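Local coordinates for protein benzoylformate decarboxylase (Mycobacterium smegmatis, PDB 4Q9D) that belongs to the thiamine pyrophosphate-dependent enzyme family and assembles from four copies of a chain with three alpha/beta domains, at residues 18-23 against 65-70; 69-74 against 96-101; 84-89 against 123-128; 129-134 against 158-163. All blocks are in the same frame, centred on the assembly; numbering follows the deposited sequence.

Overall arrangement
Contacts 1, 2 and 4 join neighbouring strands of one parallel sheet in the N-terminal part of the chain. Contact 1 pairs 22-25 with 68-72, contact 2 pairs 68-72 with 95-101, and contact 4 pairs 157-162 with the outermost strand, 128-130. Contacts 1 and 2 share L69 and V70, with centres about 13 Å apart. Contacts 2 and 4 lie about 10 Å apart, centre to centre, and meet through I97 with L159 and Q101 with E131. Contact 3 packs helix 82-90 on the loop leading into strand 128-130, and touches contact 4 at W128 and F158. The magnesium ion is held elsewhere, by D434, N461 and E463.

Contact 1 (18-23 against 65-70); sequences LGLTTV and GKPALV
P67 receives the side chain of L20 at the start of the contact. The L20 methyl CD2 lies 4.0 Å from P67 CG. It is also 3.7 Å from P67 O, and so rests on the carbonyl as well as on the pyrrolidine ring. L20 CG is anti to its own carbonyl carbon (chi1 -66°), and the side chain sets out toward 65-70. Its backbone is the centre of an inverse gamma turn, directly after G19, which closes helix 7-18 in a Schellman motif. Water 1 lies 2.8 Å from P67 O and, more weakly placed, near G19 O. It has more acceptors in reach than protons, so which it serves is open. Y146 and M150 of helix 138-150 pack on P67 as well.

A68 turns its CB away from 18-23 and packs on A61 of helix 50-64. Here strand 68-72 begins. It runs parallel to strand 22-25 in the central sheet of the alpha/beta N-terminal TPP-binding domain. The two strands come together at L69, which is bridged to V23 with CA atoms 5.1 Å apart. L69 CG is anti to the backbone N (chi1 -174°). Its CD2 lies 3.8 Å from V23 CG2, and the two side chains run alongside each other on the same face of the sheet. L69 O accepts a CA-H contact from V23 CA at 3.6 Å. L69 N gives a weak bond to water 3 at 3.1 Å. This water's very short approach to T22 O makes its position doubtful. V70 turns away from 18-23 and packs on A57 of helix 50-64.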
loop_
_atom_site.group_PDB
_atom_site.type_symbol
_atom_site.label_atom_id
_atom_site.label_comp_id
_atom_site.label_asym_id
_atom_site.label_seq_id
_atom_site.Cartn_x
_atom_site.Cartn_y
_atom_site.Cartn_z
ATOM N N LEU B 18 -3.403 -29.283 -12.039
ATOM C CA LEU B 18 -4.436 -28.287 -11.757
ATOM C C LEU B 18 -5.229 -27.922 -13.008
ATOM O O LEU B 18 -6.275 -27.272 -12.917
ATOM C CB LEU B 18 -3.805 -27.006 -11.171
ATOM C CG LEU B 18 -3.163 -27.196 -9.800
ATOM C CD1 LEU B 18 -2.647 -25.878 -9.254
ATOM C CD2 LEU B 18 -4.200 -27.778 -8.857
ATOM N N GLY B 19 -4.728 -28.318 -14.176
ATOM C CA GLY B 19 -5.384 -27.978 -15.432
ATOM C C GLY B 19 -4.918 -26.659 -16.020
ATOM O O GLY B 19 -5.452 -26.192 -17.039
ATOM N N LEU B 20 -3.908 -26.060 -15.395
ATOM C CA LEU B 20 -3.367 -24.781 -15.862
ATOM C C LEU B 20 -2.341 -24.968 -16.969
ATOM O O LEU B 20 -1.155 -24.709 -16.763
ATOM C CB LEU B 20 -2.739 -24.002 -14.697
ATOM C CG LEU B 20 -3.712 -23.529 -13.605
ATOM C CD1 LEU B 20 -2.943 -22.995 -12.401
ATOM C CD2 LEU B 20 -4.635 -22.460 -14.164
ATOM N N THR B 21 -2.797 -25.390 -18.148
ATOM C CA THR B 21 -1.875 -25.812 -19.210
ATOM C C THR B 21 -1.834 -24.846 -20.382
ATOM O O THR B 21 -1.223 -25.119 -21.424
ATOM C CB THR B 21 -2.214 -27.230 -19.719
ATOM O OG1 THR B 21 -3.591 -27.275 -20.092
ATOM C CG2 THR B 21 -1.962 -28.258 -18.593
ATOM N N THR B 22 -2.455 -23.692 -20.206
ATOM C CA THR B 22 -2.365 -22.658 -21.227
ATOM C C THR B 22 -1.855 -21.374 -20.591
ATOM O O THR B 22 -2.389 -20.922 -19.582
ATOM C CB THR B 22 -3.725 -22.399 -21.878
ATOM O OG1 THR B 22 -4.262 -23.640 -22.372
ATOM C CG2 THR B 22 -3.595 -21.373 -23.019
ATOM N N VAL B 23 -0.821 -20.788 -21.185
ATOM C CA VAL B 23 -0.228 -19.575 -20.644
ATOM C C VAL B 23 -0.416 -18.452 -21.644
ATOM O O VAL B 23 -0.047 -18.596 -22.806
ATOM C CB VAL B 23 1.303 -19.770 -20.386
ATOM C CG1 VAL B 23 1.971 -18.454 -19.936
ATOM C CG2 VAL B 23 1.551 -20.891 -19.380
ATOM N N GLY B 65 -14.810 -21.626 -17.992
ATOM C CA GLY B 65 -15.227 -21.815 -16.606
ATOM C C GLY B 65 -14.088 -22.356 -15.748
ATOM O O GLY B 65 -14.310 -23.063 -14.769
ATOM N N LYS B 66 -12.856 -22.024 -16.123
ATOM C CA LYS B 66 -11.674 -22.521 -15.419
ATOM C C LYS B 66 -10.655 -21.408 -15.312
ATOM O O LYS B 66 -10.654 -20.500 -16.147
ATOM C CB LYS B 66 -11.057 -23.680 -16.224
ATOM C CG LYS B 66 -11.941 -24.909 -16.234
ATOM C CD LYS B 66 -11.350 -26.041 -17.059
ATOM C CE LYS B 66 -12.203 -27.328 -16.862
ATOM N NZ LYS B 66 -11.655 -28.490 -17.618
ATOM N N PRO B 67 -9.753 -21.489 -14.317
ATOM C CA PRO B 67 -8.730 -20.442 -14.144
ATOM C C PRO B 67 -7.742 -20.461 -15.290
ATOM O O PRO B 67 -7.635 -21.461 -15.989
ATOM C CB PRO B 67 -8.059 -20.809 -12.806
ATOM C CG PRO B 67 -8.289 -22.281 -12.648
ATOM C CD PRO B 67 -9.628 -22.576 -13.332
ATOM N N ALA B 68 -7.058 -19.350 -15.510
ATOM C CA ALA B 68 -6.054 -19.263 -16.582
ATOM C C ALA B 68 -4.820 -18.542 -16.055
ATOM O O ALA B 68 -4.910 -17.717 -15.146
ATOM C CB ALA B 68 -6.595 -18.509 -17.786
ATOM N N LEU B 69 -3.688 -18.839 -16.675
ATOM C CA LEU B 69 -2.399 -18.368 -16.230
ATOM C C LEU B 69 -1.900 -17.300 -17.191
ATOM O O LEU B 69 -1.975 -17.450 -18.392
ATOM C CB LEU B 69 -1.457 -19.568 -16.207
ATOM C CG LEU B 69 -0.050 -19.548 -15.676
ATOM C CD1 LEU B 69 -0.013 -19.021 -14.253
ATOM C CD2 LEU B 69 0.432 -21.008 -15.745
ATOM N N VAL B 70 -1.422 -16.198 -16.646
ATOM C CA VAL B 70 -0.896 -15.131 -17.458
ATOM C C VAL B 70 0.567 -14.936 -17.054
ATOM O O VAL B 70 0.907 -15.101 -15.872
ATOM C CB VAL B 70 -1.717 -13.869 -17.211
ATOM C CG1 VAL B 70 -1.187 -12.722 -18.036
ATOM C CG2 VAL B 70 -3.206 -14.148 -17.565
HETATM O O HOH W 1 -7.438 -24.261 -15.968
HETATM O O HOH W 2 -6.041 -23.308 -18.403
HETATM O O HOH W 3 -4.085 -21.648 -17.881
#

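Contact 2 (69-74 against 96-101)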
loop_
_atom_site.group_PDB
_atom_site.type_symbol
_atom_site.label_atom_id
_atom_site.label_comp_id
_atom_site.label_asym_id
_atom_site.label_seq_id
_atom_site.Cartn_x
_atom_site.Cartn_y
_atom_site.Cartn_z
ATOM N N LEU B 69 -3.688 -18.839 -16.675
ATOM C CA LEU B 69 -2.399 -18.368 -16.230
ATOM C C LEU B 69 -1.900 -17.300 -17.191
ATOM O O LEU B 69 -1.975 -17.450 -18.392
ATOM C CB LEU B 69 -1.457 -19.568 -16.207
ATOM C CG LEU B 69 -0.050 -19.548 -15.676
ATOM C CD1 LEU B 69 -0.013 -19.021 -14.253
ATOM C CD2 LEU B 69 0.432 -21.008 -15.745
ATOM N N VAL B 70 -1.422 -16.198 -16.646
ATOM C CA VAL B 70 -0.896 -15.131 -17.458
ATOM C C VAL B 70 0.567 -14.936 -17.054
ATOM O O VAL B 70 0.907 -15.101 -15.872
ATOM C CB VAL B 70 -1.717 -13.869 -17.211
ATOM C CG1 VAL B 70 -1.187 -12.722 -18.036
ATOM C CG2 VAL B 70 -3.206 -14.148 -17.565
ATOM N N ASN B 71 1.439 -14.625 -18.015
ATOM C CA ASN B 71 2.851 -14.399 -17.679
ATOM C C ASN B 71 3.340 -13.120 -18.299
ATOM O O ASN B 71 3.265 -12.966 -19.511
ATOM C CB ASN B 71 3.720 -15.611 -18.103
ATOM C CG ASN B 71 5.187 -15.465 -17.686
ATOM O OD1 ASN B 71 6.072 -15.504 -18.536
ATOM N ND2 ASN B 71 5.442 -15.295 -16.371
ATOM N N LEU B 72 3.826 -12.202 -17.459
ATOM C CA LEU B 72 4.106 -10.830 -17.887
ATOM C C LEU B 72 5.555 -10.458 -17.574
ATOM O O LEU B 72 6.168 -11.007 -16.657
ATOM C CB LEU B 72 3.161 -9.836 -17.147
ATOM C CG LEU B 72 1.656 -10.120 -17.252
ATOM C CD1 LEU B 72 0.784 -9.087 -16.484
ATOM C CD2 LEU B 72 1.247 -10.134 -18.692
ATOM N N HIS B 73 6.087 -9.507 -18.324
ATOM C CA HIS B 73 7.476 -9.096 -18.211
ATOM C C HIS B 73 7.752 -8.043 -17.091
ATOM O O HIS B 73 7.650 -6.823 -17.325
ATOM C CB HIS B 73 7.902 -8.487 -19.556
ATOM C CG HIS B 73 9.342 -8.098 -19.603
ATOM N ND1 HIS B 73 10.348 -8.919 -19.118
ATOM C CD2 HIS B 73 9.958 -6.986 -20.078
ATOM C CE1 HIS B 73 11.517 -8.327 -19.291
ATOM N NE2 HIS B 73 11.315 -7.158 -19.886
ATOM N N THR B 74 8.144 -8.525 -15.918
ATOM C CA THR B 74 8.523 -7.686 -14.764
ATOM C C THR B 74 7.600 -6.459 -14.579
ATOM O O THR B 74 6.372 -6.575 -14.763
ATOM C CB THR B 74 10.067 -7.334 -14.791
ATOM O OG1 THR B 74 10.419 -6.562 -13.636
ATOM C CG2 THR B 74 10.470 -6.572 -16.069
ATOM N N ILE B 96 -4.492 -16.322 -12.665
ATOM C CA ILE B 96 -3.213 -16.305 -11.952
ATOM C C ILE B 96 -2.223 -15.503 -12.786
ATOM O O ILE B 96 -1.774 -15.940 -13.858
ATOM C CB ILE B 96 -2.709 -17.729 -11.689
ATOM C CG1 ILE B 96 -3.751 -18.463 -10.834
ATOM C CG2 ILE B 96 -1.301 -17.715 -11.021
ATOM C CD1 ILE B 96 -3.455 -19.918 -10.677
ATOM N N ILE B 97 -1.920 -14.299 -12.315
ATOM C CA ILE B 97 -1.034 -13.418 -13.057
ATOM C C ILE B 97 0.379 -13.595 -12.480
ATOM O O ILE B 97 0.580 -13.439 -11.277
ATOM C CB ILE B 97 -1.448 -11.919 -12.925
ATOM C CG1 ILE B 97 -2.978 -11.710 -13.050
ATOM C CG2 ILE B 97 -0.652 -11.063 -13.925
ATOM C CD1 ILE B 97 -3.484 -11.972 -14.437
ATOM N N THR B 98 1.349 -13.932 -13.322
ATOM C CA THR B 98 2.743 -14.029 -12.871
ATOM C C THR B 98 3.579 -13.086 -13.679
ATOM O O THR B 98 3.241 -12.763 -14.829
ATOM C CB THR B 98 3.327 -15.457 -13.009
ATOM O OG1 THR B 98 3.464 -15.801 -14.388
ATOM C CG2 THR B 98 2.409 -16.457 -12.314
ATOM N N ALA B 99 4.655 -12.622 -13.053
ATOM C CA ALA B 99 5.640 -11.811 -13.709
ATOM C C ALA B 99 7.024 -12.309 -13.281
ATOM O O ALA B 99 7.217 -12.722 -12.148
ATOM C CB ALA B 99 5.485 -10.347 -13.287
ATOM N N GLY B 100 7.991 -12.214 -14.172
ATOM C CA GLY B 100 9.367 -12.479 -13.795
ATOM C C GLY B 100 9.854 -11.325 -12.941
ATOM O O GLY B 100 9.271 -10.228 -12.939
ATOM N N GLN B 101 10.919 -11.578 -12.195
ATOM C CA GLN B 101 11.511 -10.586 -11.309
ATOM C C GLN B 101 13.041 -10.728 -11.424
ATOM O O GLN B 101 13.533 -11.785 -11.831
ATOM C CB GLN B 101 11.011 -10.875 -9.889
ATOM C CG GLN B 101 11.724 -10.127 -8.770
ATOM C CD GLN B 101 11.478 -8.621 -8.809
ATOM O OE1 GLN B 101 12.061 -7.895 -9.628
ATOM N NE2 GLN B 101 10.664 -8.138 -7.873
#
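N71 has CG anti to its backbone N (chi1 -176°), and T98 has OG1 between its backbone N and carbonyl carbon (chi1 68°). These two torsions bring N71 ND2 to 2.8 Å from T98 OG1. The amide N-H points at the hydroxyl close to the plane of the amide. T98 OG1 is also 3.0 Å from V70 O, but its proton has another acceptor in reach. T98 N gives V70 O a backbone hydrogen bond at 2.8 Å in any case. N71 also packs on E31.

This side-chain link lies on a regular parallel ladder between strands 68-72 and 95-101, in the middle of the domain's six-stranded parallel sheet. V70 N bonds I96 O at 2.8 Å, and L72 N bonds T98 O at 2.8 Å. The ladder ends with a weak bond from G100 N to L72 O at 3.3 Å.

On the face with N71 and T98, L69 CD1 lies against I96 CG2 and T98 CG2. F142 of helix 138-150 covers L69 and T98. On the other face, L72 CD1 sits 3.5 Å from I97 CG2. I97 CD1 folds back to 3.8 Å from V70 CB. A57 and L54 of helix 50-64 cover V70 and I97. Past the ladder the chain turns at T74, whose CA approaches G100 O, while T74 OG1 bonds L113 O.

Contact 3 (84-89 against 123-128)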
loop_
_atom_site.group_PDB
_atom_site.type_symbol
_atom_site.label_atom_id
_atom_site.label_comp_id
_atom_site.label_asym_id
_atom_site.label_seq_id
_atom_site.Cartn_x
_atom_site.Cartn_y
_atom_site.Cartn_z
ATOM N N SER B 84 -6.493 -4.012 -18.026
ATOM C CA SER B 84 -7.228 -5.276 -18.175
ATOM C C SER B 84 -7.373 -5.972 -16.821
ATOM O O SER B 84 -8.359 -6.660 -16.565
ATOM C CB SER B 84 -6.494 -6.208 -19.154
ATOM O OG SER B 84 -6.428 -5.638 -20.436
ATOM N N LEU B 85 -6.395 -5.781 -15.932
ATOM C CA LEU B 85 -6.496 -6.360 -14.596
ATOM C C LEU B 85 -7.778 -5.853 -13.850
ATOM O O LEU B 85 -8.516 -6.631 -13.255
ATOM C CB LEU B 85 -5.202 -6.080 -13.783
ATOM C CG LEU B 85 -5.270 -6.592 -12.343
ATOM C CD1 LEU B 85 -5.465 -8.132 -12.297
ATOM C CD2 LEU B 85 -4.010 -6.143 -11.539
ATOM N N VAL B 86 -8.041 -4.553 -13.899
ATOM C CA VAL B 86 -9.249 -3.991 -13.281
ATOM C C VAL B 86 -10.495 -4.705 -13.819
ATOM O O VAL B 86 -11.344 -5.149 -13.059
ATOM C CB VAL B 86 -9.369 -2.477 -13.589
ATOM C CG1 VAL B 86 -10.686 -1.856 -12.968
ATOM C CG2 VAL B 86 -8.150 -1.750 -13.073
ATOM N N ALA B 87 -10.567 -4.855 -15.142
ATOM C CA ALA B 87 -11.690 -5.567 -15.768
ATOM C C ALA B 87 -11.849 -7.008 -15.255
ATOM O O ALA B 87 -12.952 -7.444 -14.955
ATOM C CB ALA B 87 -11.551 -5.549 -17.306
ATOM N N ALA B 88 -10.743 -7.750 -15.172
ATOM C CA ALA B 88 -10.776 -9.126 -14.681
ATOM C C ALA B 88 -11.213 -9.155 -13.214
ATOM O O ALA B 88 -11.957 -10.032 -12.777
ATOM C CB ALA B 88 -9.371 -9.791 -14.847
ATOM N N TYR B 89 -10.703 -8.205 -12.444
ATOM C CA TYR B 89 -11.043 -8.142 -11.044
ATOM C C TYR B 89 -12.560 -7.838 -10.882
ATOM O O TYR B 89 -13.258 -8.497 -10.095
ATOM C CB TYR B 89 -10.207 -7.060 -10.354
ATOM C CG TYR B 89 -10.493 -6.997 -8.862
ATOM C CD1 TYR B 89 -9.694 -7.679 -7.963
ATOM C CD2 TYR B 89 -11.561 -6.244 -8.355
ATOM C CE1 TYR B 89 -9.925 -7.622 -6.594
ATOM C CE2 TYR B 89 -11.816 -6.189 -6.985
ATOM C CZ TYR B 89 -11.002 -6.879 -6.111
ATOM O OH TYR B 89 -11.235 -6.834 -4.751
ATOM N N LYS B 123 -1.881 -3.843 -6.653
ATOM C CA LYS B 123 -2.852 -3.372 -5.677
ATOM C C LYS B 123 -3.462 -2.060 -6.164
ATOM O O LYS B 123 -2.767 -1.257 -6.774
ATOM C CB LYS B 123 -2.177 -3.157 -4.321
ATOM C CG LYS B 123 -1.698 -4.479 -3.667
ATOM C CD LYS B 123 -1.242 -4.199 -2.219
ATOM C CE LYS B 123 -0.719 -5.458 -1.466
ATOM N NZ LYS B 123 -0.225 -5.006 -0.110
ATOM N N PRO B 124 -4.759 -1.840 -5.969
ATOM C CA PRO B 124 -5.630 -2.711 -5.219
ATOM C C PRO B 124 -6.496 -3.629 -6.096
ATOM O O PRO B 124 -7.585 -3.865 -5.780
ATOM C CB PRO B 124 -6.527 -1.718 -4.530
ATOM C CG PRO B 124 -6.751 -0.705 -5.569
ATOM C CD PRO B 124 -5.468 -0.605 -6.325
ATOM N N TRP B 125 -5.979 -4.139 -7.173
ATOM C CA TRP B 125 -6.810 -4.908 -8.105
ATOM C C TRP B 125 -6.525 -6.405 -8.161
ATOM O O TRP B 125 -6.756 -7.036 -9.192
ATOM C CB TRP B 125 -6.753 -4.268 -9.499
ATOM C CG TRP B 125 -7.336 -2.881 -9.417
ATOM C CD1 TRP B 125 -6.654 -1.710 -9.383
ATOM C CD2 TRP B 125 -8.725 -2.542 -9.292
ATOM N NE1 TRP B 125 -7.533 -0.649 -9.271
ATOM C CE2 TRP B 125 -8.805 -1.135 -9.224
ATOM C CE3 TRP B 125 -9.905 -3.289 -9.275
ATOM C CZ2 TRP B 125 -10.022 -0.461 -9.107
ATOM C CZ3 TRP B 125 -11.132 -2.611 -9.161
ATOM C CH2 TRP B 125 -11.171 -1.211 -9.077
ATOM N N VAL B 126 -6.049 -6.975 -7.049
ATOM C CA VAL B 126 -5.929 -8.428 -6.961
ATOM C C VAL B 126 -6.429 -8.899 -5.598
ATOM O O VAL B 126 -6.367 -8.142 -4.638
ATOM C CB VAL B 126 -4.450 -8.892 -7.114
ATOM C CG1 VAL B 126 -4.034 -8.869 -8.564
ATOM C CG2 VAL B 126 -3.512 -8.028 -6.218
ATOM N N LYS B 127 -6.913 -10.141 -5.517
ATOM C CA LYS B 127 -7.266 -10.738 -4.231
ATOM C C LYS B 127 -6.030 -10.952 -3.364
ATOM O O LYS B 127 -6.130 -10.992 -2.160
ATOM C CB LYS B 127 -7.955 -12.105 -4.400
ATOM C CG LYS B 127 -9.324 -12.077 -5.096
ATOM C CD LYS B 127 -9.930 -13.486 -5.153
ATOM C CE LYS B 127 -10.467 -13.929 -3.777
ATOM N NZ LYS B 127 -11.119 -15.295 -3.921
ATOM N N TRP B 128 -4.865 -11.082 -3.994
ATOM C CA TRP B 128 -3.678 -11.498 -3.291
ATOM C C TRP B 128 -2.483 -11.231 -4.198
ATOM O O TRP B 128 -2.558 -11.414 -5.419
ATOM C CB TRP B 128 -3.761 -12.992 -2.990
ATOM C CG TRP B 128 -2.608 -13.560 -2.196
ATOM C CD1 TRP B 128 -2.223 -13.195 -0.938
ATOM C CD2 TRP B 128 -1.736 -14.644 -2.577
ATOM N NE1 TRP B 128 -1.150 -13.950 -0.533
ATOM C CE2 TRP B 128 -0.855 -14.869 -1.508
ATOM C CE3 TRP B 128 -1.615 -15.435 -3.715
ATOM C CZ2 TRP B 128 0.160 -15.835 -1.559
ATOM C CZ3 TRP B 128 -0.625 -16.415 -3.746
ATOM C CH2 TRP B 128 0.243 -16.600 -2.684
HETATM O O HOH W 4 -8.591 -5.327 -3.442
#
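V86 and W125 form the tight side of a helix-to-loop packing. Helix 82-90 belongs to the alpha/beta N-terminal TPP-binding domain. It lies here against the irregular chain that leads into strand 128-130, the edge strand of the domain's parallel sheet. The V86 methyl CG2 stands over the five-membered ring of W125, 3.8 Å from its centroid and 3° off the ring normal, a CH-pi contact. V86 CG1 touches the six-membered ring near CZ3. P124, which follows a cis peptide bond, lays its CG on the opposite face of the indole, so the ring is held between two aliphatic groups. M121 of the second subunit packs on both V86 and W125, which puts this side at a subunit interface.

Y89 meets the same indole in an offset edge-to-face pair. The edge of W125 points to the face of Y89, with planes at 86° and centroids 5.4 Å apart. The closest atoms of the two rings are Y89 CD2 and W125 CE3, at 3.5 Å. Y89 CG is anti to its backbone N (chi1 -178°), which carries the ring across to the loop. L85 fills in beside it: its CD2 touches W125 CB at 3.9 Å and V126 CG1 at 4.0 Å. W125 O lies against Y89 CD1 at 3.2 Å and against the L85 branch carbon CG.

The other side is looser and partly exposed. K127 comes nearest with its backbone N, at the edge of the Y89 ring. Its side chain leads away, and NZ bonds V148 O and P153 O. Water 4 joins the two segments here: it donates to P124 O at 2.9 Å and makes a weak bond with Y89 OH at 3.3 Å.

Contact 4 (129-134 against 158-163)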
loop_
_atom_site.group_PDB
_atom_site.type_symbol
_atom_site.label_atom_id
_atom_site.label_comp_id
_atom_site.label_asym_id
_atom_site.label_seq_id
_atom_site.Cartn_x
_atom_site.Cartn_y
_atom_site.Cartn_z
ATOM N N SER B 129 -1.375 -10.835 -3.588
ATOM C CA SER B 129 -0.185 -10.425 -4.324
ATOM C C SER B 129 1.006 -10.981 -3.513
ATOM O O SER B 129 1.080 -10.779 -2.300
ATOM C CB SER B 129 -0.164 -8.890 -4.334
ATOM O OG SER B 129 0.866 -8.395 -5.106
ATOM N N TYR B 130 1.937 -11.687 -4.144
ATOM C CA TYR B 130 2.968 -12.371 -3.347
ATOM C C TYR B 130 4.254 -12.603 -4.123
ATOM O O TYR B 130 4.210 -12.877 -5.320
ATOM C CB TYR B 130 2.400 -13.716 -2.895
ATOM C CG TYR B 130 3.216 -14.481 -1.878
ATOM C CD1 TYR B 130 3.379 -14.009 -0.576
ATOM C CD2 TYR B 130 3.779 -15.710 -2.205
ATOM C CE1 TYR B 130 4.112 -14.747 0.375
ATOM C CE2 TYR B 130 4.488 -16.456 -1.261
ATOM C CZ TYR B 130 4.663 -15.975 0.010
ATOM O OH TYR B 130 5.380 -16.747 0.911
ATOM N N GLU B 131 5.390 -12.480 -3.440
ATOM C CA GLU B 131 6.688 -12.892 -3.979
ATOM C C GLU B 131 7.298 -13.856 -2.957
ATOM O O GLU B 131 7.524 -13.462 -1.829
ATOM C CB GLU B 131 7.602 -11.685 -4.089
ATOM C CG GLU B 131 8.982 -11.965 -4.747
ATOM C CD GLU B 131 9.604 -10.669 -5.249
ATOM O OE1 GLU B 131 9.366 -10.266 -6.427
ATOM O OE2 GLU B 131 10.291 -10.024 -4.460
ATOM N N PRO B 132 7.542 -15.124 -3.338
ATOM C CA PRO B 132 8.004 -16.101 -2.327
ATOM C C PRO B 132 9.299 -15.682 -1.621
ATOM O O PRO B 132 10.188 -15.109 -2.236
ATOM C CB PRO B 132 8.250 -17.359 -3.150
ATOM C CG PRO B 132 7.262 -17.231 -4.309
ATOM C CD PRO B 132 7.280 -15.756 -4.648
ATOM N N ALA B 133 9.375 -15.986 -0.333
ATOM C CA ALA B 133 10.542 -15.699 0.519
ATOM C C ALA B 133 11.738 -16.576 0.111
ATOM O O ALA B 133 12.861 -16.311 0.517
ATOM C CB ALA B 133 10.182 -15.993 1.970
ATOM N N ARG B 134 11.497 -17.624 -0.684
ATOM C CA ARG B 134 12.601 -18.463 -1.144
ATOM C C ARG B 134 12.171 -19.291 -2.356
ATOM O O ARG B 134 10.979 -19.569 -2.518
ATOM C CB ARG B 134 13.100 -19.361 -0.006
ATOM C CG ARG B 134 12.075 -20.365 0.438
ATOM C CD ARG B 134 12.617 -21.409 1.463
ATOM N NE ARG B 134 11.529 -22.369 1.730
ATOM C CZ ARG B 134 11.692 -23.587 2.244
ATOM N NH1 ARG B 134 12.894 -24.013 2.580
ATOM N NH2 ARG B 134 10.651 -24.376 2.413
ATOM N N PHE B 158 -1.728 -12.170 -8.007
ATOM C CA PHE B 158 -0.433 -11.835 -8.586
ATOM C C PHE B 158 0.725 -12.556 -7.861
ATOM O O PHE B 158 0.830 -12.538 -6.619
ATOM C CB PHE B 158 -0.209 -10.309 -8.554
ATOM C CG PHE B 158 1.127 -9.870 -9.119
ATOM C CD1 PHE B 158 1.335 -9.793 -10.495
ATOM C CD2 PHE B 158 2.154 -9.486 -8.279
ATOM C CE1 PHE B 158 2.561 -9.357 -11.024
ATOM C CE2 PHE B 158 3.387 -9.080 -8.792
ATOM C CZ PHE B 158 3.599 -9.017 -10.157
ATOM N N LEU B 159 1.609 -13.155 -8.645
ATOM C CA LEU B 159 2.801 -13.822 -8.112
ATOM C C LEU B 159 4.000 -13.317 -8.855
ATOM O O LEU B 159 4.040 -13.386 -10.081
ATOM C CB LEU B 159 2.726 -15.321 -8.377
ATOM C CG LEU B 159 2.270 -16.289 -7.302
ATOM C CD1 LEU B 159 2.398 -17.699 -7.885
ATOM C CD2 LEU B 159 3.167 -16.155 -6.068
ATOM N N SER B 160 4.984 -12.831 -8.114
ATOM C CA SER B 160 6.222 -12.324 -8.681
ATOM C C SER B 160 7.309 -13.368 -8.391
ATOM O O SER B 160 7.475 -13.755 -7.227
ATOM C CB SER B 160 6.605 -11.047 -7.960
ATOM O OG SER B 160 7.770 -10.502 -8.555
ATOM N N ILE B 161 8.037 -13.818 -9.415
ATOM C CA ILE B 161 9.028 -14.900 -9.217
ATOM C C ILE B 161 10.428 -14.511 -9.712
ATOM O O ILE B 161 10.676 -14.420 -10.928
ATOM C CB ILE B 161 8.628 -16.222 -9.926
ATOM C CG1 ILE B 161 7.130 -16.572 -9.699
ATOM C CG2 ILE B 161 9.580 -17.372 -9.509
ATOM C CD1 ILE B 161 6.834 -16.868 -8.244
ATOM N N PRO B 162 11.354 -14.284 -8.774
ATOM C CA PRO B 162 12.767 -14.025 -9.127
ATOM C C PRO B 162 13.297 -15.075 -10.131
ATOM O O PRO B 162 13.080 -16.273 -9.973
ATOM C CB PRO B 162 13.491 -14.124 -7.783
ATOM C CG PRO B 162 12.431 -13.670 -6.761
ATOM C CD PRO B 162 11.124 -14.295 -7.318
ATOM N N LEU B 163 13.949 -14.620 -11.192
ATOM C CA LEU B 163 14.261 -15.515 -12.305
ATOM C C LEU B 163 15.192 -16.680 -11.920
ATOM O O LEU B 163 15.237 -17.695 -12.610
ATOM C CB LEU B 163 14.830 -14.711 -13.480
ATOM C CG LEU B 163 16.177 -13.991 -13.265
ATOM C CD1 LEU B 163 17.393 -14.934 -13.589
ATOM C CD2 LEU B 163 16.212 -12.781 -14.154
#
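The Y130 ring takes L159 at its edge: L159 CD2 lies in the ring plane, 3.9 Å from Y130 CD2. The two side chains run alongside each other on one face of the sheet. The W128 ring stacks with that of Y130, and V108 of the third subunit also packs on Y130. On the side of L159, the P132 ring crosses I161 at about a right angle, with P132 CD 3.8 Å from I161 CD1. P132 CD also sits close to S160 O. On the other face of the sheet, S129 OG comes obliquely to the F158 ring, 3.6 Å from CD2. This hydroxyl bonds T119 O.

The backbones are joined by two hydrogen bonds. Y130 N reaches F158 O at 2.8 Å. S160 N reaches Y130 O at 2.9 Å, nearly straight (166°) and in the carbonyl plane.

Just past the end of strand 128-130, E131 adds a side-chain bond. E131 CG is anti to its backbone N (chi1 -176°), and the chain stays extended beyond CG. S160 OG donates to E131 OE1 at 2.7 Å, on the anti lone pair of the carboxylate. Q101 NE2 also bonds OE1, so this oxygen is gripped by two donors from two strands.

Strand 128-130 is outermost in the sheet within this chain. With helix 138-150, which covers P132 and L159, and strand 157-162, it forms a parallel beta-alpha-beta unit.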